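PDB 3GFV: uncharacterized ABC transporter solute-binding protein yclQ from Bacillus subtilis subsp. subtilis str. 168, which binds ferric and iron-free petrobactin, and its precursor 3,4-dihydroxybenzoic acid, as the solute-binding component of the YclNOPQ ABC transporter that takes up ferric-petrobactin. Local coordinates for residues D46-L51 and S277-S283; V64-Y68 and A272-S277. Numbering follows the deposited sequence.

Contact 1. Residues D46-L51 and S277-S283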
# COMPACT_ATOMS: atom_id res chain seq x y z
N ASP A 46 -2.63 9.78 1.42
CA ASP A 46 -2.96 9.66 2.83
C ASP A 46 -1.89 10.28 3.72
O ASP A 46 -2.19 10.74 4.83
CB ASP A 46 -3.41 8.22 3.23
CG ASP A 46 -2.25 7.23 3.47
OD1 ASP A 46 -2.40 6.06 3.03
OD2 ASP A 46 -1.24 7.57 4.13
N THR A 47 -0.66 10.36 3.21
CA THR A 47 0.37 11.13 3.91
C THR A 47 -0.00 12.61 3.87
O THR A 47 0.02 13.28 4.89
CB THR A 47 1.78 10.88 3.35
OG1 THR A 47 2.17 9.52 3.62
CG2 THR A 47 2.83 11.84 3.99
N LEU A 48 -0.38 13.12 2.70
CA LEU A 48 -0.83 14.51 2.62
C LEU A 48 -1.98 14.76 3.61
O LEU A 48 -2.00 15.78 4.31
CB LEU A 48 -1.25 14.84 1.19
CG LEU A 48 -0.13 14.88 0.16
CD1 LEU A 48 -0.71 15.01 -1.26
CD2 LEU A 48 0.84 16.02 0.45
N ASP A 49 -2.92 13.81 3.70
CA ASP A 49 -4.05 13.96 4.60
C ASP A 49 -3.61 14.01 6.06
O ASP A 49 -4.08 14.84 6.83
CB ASP A 49 -5.06 12.83 4.42
CG ASP A 49 -6.28 12.99 5.32
OD1 ASP A 49 -7.11 13.88 5.03
OD2 ASP A 49 -6.40 12.24 6.32
N LYS A 50 -2.71 13.10 6.44
CA LYS A 50 -2.21 13.05 7.82
C LYS A 50 -1.53 14.37 8.20
O LYS A 50 -1.57 14.80 9.36
CB LYS A 50 -1.23 11.89 7.97
CG LYS A 50 -0.62 11.74 9.36
CD LYS A 50 -1.67 11.27 10.36
CE LYS A 50 -1.12 11.23 11.78
NZ LYS A 50 -2.23 11.20 12.79
N LEU A 51 -0.90 15.01 7.23
CA LEU A 51 -0.16 16.24 7.47
C LEU A 51 -1.07 17.46 7.41
O LEU A 51 -0.61 18.59 7.52
CB LEU A 51 0.98 16.38 6.47
CG LEU A 51 1.98 15.23 6.50
CD1 LEU A 51 3.01 15.38 5.40
CD2 LEU A 51 2.65 15.15 7.85
N SER A 277 -3.86 0.85 -2.13
CA SER A 277 -3.11 1.88 -1.42
C SER A 277 -1.87 1.29 -0.75
O SER A 277 -1.23 0.39 -1.28
CB SER A 277 -3.99 2.61 -0.41
OG SER A 277 -3.31 3.76 0.12
N GLY A 278 -1.53 1.81 0.43
CA GLY A 278 -0.31 1.40 1.10
C GLY A 278 0.84 2.37 0.85
O GLY A 278 0.86 3.07 -0.16
N GLY A 279 1.80 2.39 1.78
CA GLY A 279 3.02 3.16 1.60
C GLY A 279 2.91 4.57 2.12
O GLY A 279 3.87 5.32 1.98
N GLY A 280 1.78 4.92 2.73
CA GLY A 280 1.58 6.23 3.33
C GLY A 280 1.49 6.19 4.84
O GLY A 280 1.42 5.12 5.44
N LEU A 281 1.52 7.35 5.48
CA LEU A 281 1.50 7.37 6.95
C LEU A 281 0.22 6.75 7.52
O LEU A 281 0.26 6.05 8.52
CB LEU A 281 1.67 8.79 7.48
CG LEU A 281 2.96 9.52 7.09
CD1 LEU A 281 2.93 10.95 7.63
CD2 LEU A 281 4.23 8.79 7.56
N GLU A 282 -0.92 6.99 6.87
CA GLU A 282 -2.16 6.46 7.41
C GLU A 282 -2.32 4.98 7.09
O GLU A 282 -2.67 4.18 7.95
CB GLU A 282 -3.37 7.23 6.87
CG GLU A 282 -3.28 8.71 7.21
CD GLU A 282 -4.48 9.53 6.77
OE1 GLU A 282 -5.28 9.05 5.95
OE2 GLU A 282 -4.62 10.69 7.27
N SER A 283 -2.07 4.62 5.83
CA SER A 283 -2.24 3.23 5.43
C SER A 283 -1.27 2.33 6.21
O SER A 283 -1.65 1.25 6.65
CB SER A 283 -2.12 3.04 3.91
OG SER A 283 -1.02 3.73 3.34
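The last turn of helix 42-50, which follows strand 37-39 of the parallel sheet, meets the start of the C-terminal helix 281-296, with Gly280 as its N-cap residue. The backbones come close here, with Thr47 CA 5.0 Å from Leu281 CA and Asp46 CA 5.6 Å from Glu282 CA. Gly280 has no side chain to offer as a cap, and a CB there would clash with Asp46 OD2. The first helix supplies the oxygens instead: Asp46 OD2 accepts from Glu282 N (2.8 Å), Asp46 OD1 from Ser283 N (3.2 Å) and Ser283 OG (2.7 Å), and Thr47 OG1 from Leu281 N (2.9 Å). A carboxylate set against the free amides of a helix N terminus is also favoured by the helix dipole. Ser283 OG in turn accepts from Gly280 N (3.1 Å), half of a capping box; Gly280 cannot reciprocate, and Asp46 OD1 takes the Ser283 amide instead. Before Gly280, Gly278 and Gly279 have positive phi angles that suit glycine.

On the outer side Asp49 OD2 lies just 2.5 Å from Glu282 OE2; Asp49 OD1 makes a salt bridge with Lys71. Leu281 CD1 packs on Leu51 CD2 at 4.2 Å. Tyr68 OH also hydrogen-bonds Asp46 OD1. Helix 146-170 covers the leucines, through Ile156 on Leu281 and Val149 on Leu51, while Ile139 of helix 128-142 packs against Thr47 and Leu51.

Contact 2. Residues V64-Y68 and A272-S277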
# COMPACT_ATOMS: atom_id res chain seq x y z
N VAL A 64 -12.18 3.86 -7.81
CA VAL A 64 -12.40 3.13 -6.58
C VAL A 64 -11.54 3.72 -5.47
O VAL A 64 -10.35 3.98 -5.67
CB VAL A 64 -12.08 1.61 -6.73
CG1 VAL A 64 -13.19 0.90 -7.45
CG2 VAL A 64 -10.77 1.41 -7.47
N LEU A 65 -12.16 3.96 -4.32
CA LEU A 65 -11.44 4.53 -3.18
C LEU A 65 -11.56 3.66 -1.96
O LEU A 65 -12.67 3.24 -1.59
CB LEU A 65 -12.00 5.92 -2.84
CG LEU A 65 -11.55 7.12 -3.67
CD1 LEU A 65 -12.41 8.34 -3.31
CD2 LEU A 65 -10.08 7.42 -3.43
N PRO A 66 -10.43 3.38 -1.30
CA PRO A 66 -10.51 2.67 -0.02
C PRO A 66 -11.36 3.48 0.95
O PRO A 66 -11.38 4.71 0.87
CB PRO A 66 -9.05 2.64 0.45
CG PRO A 66 -8.25 2.79 -0.79
CD PRO A 66 -9.04 3.69 -1.68
N LYS A 67 -12.02 2.79 1.88
CA LYS A 67 -12.97 3.44 2.77
C LYS A 67 -12.36 4.60 3.54
O LYS A 67 -13.00 5.63 3.70
CB LYS A 67 -13.58 2.44 3.76
CG LYS A 67 -14.70 3.05 4.60
CD LYS A 67 -15.14 2.16 5.75
CE LYS A 67 -15.95 2.97 6.77
NZ LYS A 67 -16.48 2.12 7.88
N TYR A 68 -11.13 4.41 4.01
CA TYR A 68 -10.48 5.44 4.81
C TYR A 68 -10.27 6.73 4.02
O TYR A 68 -10.07 7.78 4.62
CB TYR A 68 -9.16 4.94 5.46
CG TYR A 68 -7.92 4.94 4.58
CD1 TYR A 68 -6.89 5.83 4.80
CD2 TYR A 68 -7.78 4.01 3.56
CE1 TYR A 68 -5.74 5.82 4.02
CE2 TYR A 68 -6.64 3.99 2.76
CZ TYR A 68 -5.62 4.90 3.00
OH TYR A 68 -4.51 4.89 2.20
N ALA A 272 -9.26 -3.34 -0.01
CA ALA A 272 -9.15 -2.07 -0.76
C ALA A 272 -7.89 -1.28 -0.38
O ALA A 272 -7.16 -0.80 -1.25
CB ALA A 272 -10.42 -1.22 -0.56
N THR A 273 -7.62 -1.15 0.91
CA THR A 273 -6.42 -0.45 1.35
C THR A 273 -5.15 -1.18 0.92
O THR A 273 -4.21 -0.57 0.40
CB THR A 273 -6.45 -0.22 2.86
OG1 THR A 273 -7.54 0.65 3.17
CG2 THR A 273 -5.14 0.41 3.36
N TRP A 274 -5.12 -2.50 1.12
CA TRP A 274 -3.92 -3.26 0.83
C TRP A 274 -3.60 -3.35 -0.66
O TRP A 274 -2.42 -3.32 -1.06
CB TRP A 274 -3.98 -4.67 1.45
CG TRP A 274 -3.74 -4.65 2.92
CD1 TRP A 274 -4.58 -4.17 3.89
CD2 TRP A 274 -2.58 -5.14 3.60
NE1 TRP A 274 -4.01 -4.33 5.13
CE2 TRP A 274 -2.77 -4.89 4.98
CE3 TRP A 274 -1.39 -5.74 3.18
CZ2 TRP A 274 -1.82 -5.26 5.94
CZ3 TRP A 274 -0.44 -6.09 4.13
CH2 TRP A 274 -0.67 -5.85 5.50
N TYR A 275 -4.65 -3.42 -1.49
CA TYR A 275 -4.48 -3.57 -2.93
C TYR A 275 -4.35 -2.22 -3.66
O TYR A 275 -3.52 -2.08 -4.56
CB TYR A 275 -5.63 -4.39 -3.50
CG TYR A 275 -5.47 -4.67 -4.97
CD1 TYR A 275 -4.50 -5.56 -5.42
CD2 TYR A 275 -6.27 -4.04 -5.91
CE1 TYR A 275 -4.34 -5.83 -6.77
CE2 TYR A 275 -6.12 -4.30 -7.27
CZ TYR A 275 -5.15 -5.20 -7.69
OH TYR A 275 -5.00 -5.46 -9.04
N LEU A 276 -5.14 -1.24 -3.27
CA LEU A 276 -5.16 0.04 -4.00
C LEU A 276 -4.24 1.06 -3.38
O LEU A 276 -3.88 2.05 -4.02
CB LEU A 276 -6.56 0.64 -3.98
CG LEU A 276 -7.63 -0.27 -4.58
CD1 LEU A 276 -9.02 0.34 -4.35
CD2 LEU A 276 -7.36 -0.55 -6.06
N SER A 277 -3.86 0.85 -2.13
CA SER A 277 -3.11 1.88 -1.42
C SER A 277 -1.87 1.29 -0.75
O SER A 277 -1.23 0.39 -1.28
CB SER A 277 -3.99 2.61 -0.41
OG SER A 277 -3.31 3.76 0.12
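This is a mainly apolar contact of a loop with a short helix, finished at one end by a hydroxyl pair. Residues 64-68 belong to the connection from strand 57-60 to strand 78-79 of the parallel five-stranded sheet; residues 272-276 form most of helix 271-276, and Ser277 follows it. The contact lies where the two lobes of the periplasmic binding protein fold meet, joining a loop of the first lobe to the helix that follows the mixed sheet's strand 266-268.

Pro66 sits at its middle, 5.0 Å from Ala272 measured CA to CA. Its ring lies along the helix: Pro66 CB is 4.2 Å from Ala272 CB, and Pro66 CG is 4.2 Å from Leu276 CB and 3.8 Å from Ala272 O. Val64 extends the apolar patch, with Val64 CG2 3.7 Å from Leu276 CD1. Between Val64 and Pro66, Leu65 points away, in keeping with the extended backbone.

Beyond Pro66 the chain turns into a 3-10 segment that directs Tyr68 back to the helix. Tyr68 OH accepts from Ser277 OG at 2.7 Å, just where the helix ends, and also hydrogen-bonds Asp46. Thr273 OG1 approaches Tyr68 CD2 to 3.4 Å while hydrogen-bonded to Asp270. Phe42 of helix 42-50 packs on both Pro66 and Ser277, and helix 281-296 adjoins Tyr68 and Thr273, through Ser283 and Gln286.

From the N terminus, the chain passes through helix 42-50, then strand 57-60 and the loop 64-68, before crossing the rest of the first lobe, the long helix 146-170 and the second lobe. It returns through helix 271-276, closing the contact 2 loop, and, after a short glycine-rich link, enters helix 281-296, closing the wider contact 1 loop around it. Ser277, between the two returning helices, belongs to both contacts. Tyr68 joins them as well: its OH lies 2.5 Å from Asp46 OD1, a probable hydrogen bond. Together the contacts tie the late helices 271-276 and 281-296 to the first lobe, near where the two lobes meet.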